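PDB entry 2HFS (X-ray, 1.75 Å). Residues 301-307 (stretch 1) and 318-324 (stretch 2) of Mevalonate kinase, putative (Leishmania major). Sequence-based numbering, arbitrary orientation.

Stretch 1 (301-307) QRDAIVK
Stretch 2 (318-324) FIWRYTV

Build stretch 1, 301-307, as one segment of a longer helix, phi/psi near -65/-40, held by i+4 bonds such as Val 306 N to Arg 302 O at 2.8 Å. Lay stretch 2, 318-324, beside it as an extended strand, phi -101° to -138° and psi 112° to 160°, running nearly antiparallel at 171° with the axes 9.8 Å apart at closest approach. Two CA-CA distances fix the register: 7.0 Å for Val 306 to Ile 319, 7.8 Å for Arg 302 to Arg 321. One helical turn thus matches a two-residue strand step.

Phe 318 makes no contact with stretch 1. Ile 319 (chi1 m, chi2 t) points toward the helix and supplies the apolar end: its CG2 lies 3.9 Å from CG1 of Val 306 (chi1 t), a plain van der Waals fit. Trp 320 points away, in keeping with strand alternation.

Arg 321 (m, t, t, chi4 -112°) points toward the helix again and has the largest area covered. Val 306 CB sits over one face of the Arg 321 guanidinium, 3.7 Å from Arg 321 NH2, while the polar edge meets Asp 303 (chi1 m) in a salt bridge. The modelled 2.2 Å between Arg 321 NH1 and Asp 303 OD1 is a clash, so the exact placement is unsure. Arg 302 (t, t, p, chi4 167°) in turn lays a guanidinium face against the aliphatic base of Arg 321, Arg 302 CZ to Arg 321 CB 3.7 Å. One water bridges the two like charges, accepting from Arg 302 NE at 2.7 Å and Arg 321 NH1 at 3.0 Å.

The CA-to-CB bond of Tyr 322 points away, but its carbonyl lies at the edge of the Arg 302 guanidinium; Tyr 322 O lies 2.7 Å from Arg 302 NH1, at an angle too poor for a hydrogen bond. Thr 323 (chi1 p), directed sideways, brings CG2 to 3.3 Å from Arg 302 NH1 at that same edge. Val 324 lies out of reach.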

# COMPACT_ATOMS: atom_id res chain seq x y z
N GLN A 301 23.43 -1.64 -4.61
CA GLN A 301 23.47 -1.46 -3.16
C GLN A 301 22.27 -2.12 -2.48
O GLN A 301 22.35 -2.47 -1.31
CB GLN A 301 23.59 0.02 -2.80
CG GLN A 301 24.94 0.63 -3.24
CD GLN A 301 25.05 2.13 -2.97
OE1 GLN A 301 24.78 2.60 -1.86
NE2 GLN A 301 25.45 2.88 -3.98
N ARG A 302 21.18 -2.28 -3.24
CA ARG A 302 20.01 -3.05 -2.80
C ARG A 302 20.39 -4.53 -2.59
O ARG A 302 19.99 -5.14 -1.59
CB ARG A 302 18.86 -2.87 -3.81
CG ARG A 302 17.51 -3.45 -3.40
CD ARG A 302 16.30 -2.84 -4.12
NE ARG A 302 16.30 -3.12 -5.56
CZ ARG A 302 15.27 -2.93 -6.37
NH1 ARG A 302 14.12 -2.47 -5.90
NH2 ARG A 302 15.38 -3.21 -7.66
N ASP A 303 21.17 -5.07 -3.53
CA ASP A 303 21.69 -6.44 -3.44
C ASP A 303 22.48 -6.67 -2.15
O ASP A 303 22.45 -7.77 -1.59
CB ASP A 303 22.61 -6.76 -4.62
CG ASP A 303 21.87 -6.82 -5.94
OD1 ASP A 303 20.67 -7.15 -5.94
OD2 ASP A 303 22.43 -6.57 -7.04
N ALA A 304 23.19 -5.64 -1.70
CA ALA A 304 23.94 -5.70 -0.45
C ALA A 304 22.99 -5.70 0.75
O ALA A 304 23.19 -6.46 1.71
CB ALA A 304 24.94 -4.53 -0.35
N ILE A 305 21.95 -4.87 0.69
CA ILE A 305 20.98 -4.84 1.79
C ILE A 305 20.21 -6.16 1.89
O ILE A 305 20.05 -6.69 2.99
CB ILE A 305 20.03 -3.63 1.66
CG1 ILE A 305 20.83 -2.33 1.66
CG2 ILE A 305 18.98 -3.67 2.79
CD1 ILE A 305 20.15 -1.19 0.98
N VAL A 306 19.72 -6.70 0.77
CA VAL A 306 19.04 -7.99 0.80
C VAL A 306 19.95 -9.11 1.31
O VAL A 306 19.52 -9.92 2.14
CB VAL A 306 18.43 -8.36 -0.56
CG1 VAL A 306 17.68 -9.68 -0.46
CG2 VAL A 306 17.50 -7.25 -1.02
N LYS A 307 21.19 -9.16 0.82
CA LYS A 307 22.20 -10.10 1.33
C LYS A 307 22.40 -9.97 2.84
O LYS A 307 22.46 -10.97 3.55
CB LYS A 307 23.54 -9.88 0.64
CG LYS A 307 23.76 -10.76 -0.59
CD LYS A 307 25.25 -11.14 -0.78
CE LYS A 307 26.09 -10.03 -1.40
NZ LYS A 307 27.37 -10.54 -1.98
N PHE A 318 10.35 -11.89 5.32
CA PHE A 318 10.06 -11.81 3.91
C PHE A 318 10.77 -10.58 3.42
O PHE A 318 10.69 -9.52 4.04
CB PHE A 318 8.55 -11.67 3.68
CG PHE A 318 7.74 -12.78 4.31
CD1 PHE A 318 6.97 -12.54 5.44
CD2 PHE A 318 7.77 -14.07 3.78
CE1 PHE A 318 6.23 -13.55 6.03
CE2 PHE A 318 7.02 -15.09 4.37
CZ PHE A 318 6.26 -14.83 5.49
N ILE A 319 11.52 -10.73 2.32
CA ILE A 319 12.27 -9.61 1.76
C ILE A 319 11.91 -9.45 0.30
O ILE A 319 11.97 -10.41 -0.48
CB ILE A 319 13.81 -9.78 1.94
CG1 ILE A 319 14.16 -10.08 3.40
CG2 ILE A 319 14.53 -8.51 1.43
CD1 ILE A 319 15.57 -10.73 3.62
N TRP A 320 11.55 -8.23 -0.07
CA TRP A 320 11.10 -7.94 -1.42
C TRP A 320 11.89 -6.75 -1.97
O TRP A 320 12.27 -5.84 -1.23
CB TRP A 320 9.60 -7.63 -1.42
CG TRP A 320 8.77 -8.73 -0.79
CD1 TRP A 320 8.69 -10.04 -1.19
CD2 TRP A 320 7.91 -8.61 0.36
NE1 TRP A 320 7.84 -10.74 -0.36
CE2 TRP A 320 7.35 -9.89 0.60
CE3 TRP A 320 7.58 -7.55 1.23
CZ2 TRP A 320 6.45 -10.13 1.65
CZ3 TRP A 320 6.69 -7.79 2.27
CH2 TRP A 320 6.14 -9.07 2.48
N ARG A 321 12.17 -6.80 -3.26
CA ARG A 321 12.74 -5.66 -3.97
C ARG A 321 11.60 -5.03 -4.72
O ARG A 321 11.05 -5.62 -5.64
CB ARG A 321 13.82 -6.09 -4.97
CG ARG A 321 14.95 -6.88 -4.35
CD ARG A 321 15.91 -7.46 -5.37
NE ARG A 321 16.75 -8.51 -4.79
CZ ARG A 321 18.05 -8.39 -4.61
NH1 ARG A 321 18.67 -7.26 -4.96
NH2 ARG A 321 18.75 -9.39 -4.08
N TYR A 322 11.23 -3.83 -4.31
CA TYR A 322 10.15 -3.12 -4.97
C TYR A 322 10.72 -1.79 -5.49
O TYR A 322 11.77 -1.35 -5.04
CB TYR A 322 8.99 -2.89 -3.99
CG TYR A 322 8.16 -4.14 -3.67
CD1 TYR A 322 7.47 -4.27 -2.46
CD2 TYR A 322 8.05 -5.19 -4.59
CE1 TYR A 322 6.69 -5.41 -2.16
CE2 TYR A 322 7.28 -6.33 -4.31
CZ TYR A 322 6.59 -6.43 -3.10
OH TYR A 322 5.82 -7.54 -2.82
N THR A 323 10.04 -1.18 -6.45
CA THR A 323 10.49 0.13 -6.97
C THR A 323 9.35 1.12 -7.14
O THR A 323 8.19 0.76 -7.34
CB THR A 323 11.23 0.01 -8.33
OG1 THR A 323 10.32 -0.47 -9.32
CG2 THR A 323 12.36 -1.04 -8.31
N VAL A 324 9.71 2.39 -7.04
CA VAL A 324 8.82 3.46 -7.41
C VAL A 324 9.33 4.12 -8.69
O VAL A 324 10.50 4.48 -8.81
CB VAL A 324 8.66 4.51 -6.31
CG1 VAL A 324 7.64 5.56 -6.73
CG2 VAL A 324 8.25 3.84 -5.00
O HOH W 1 18.09 -4.86 -6.63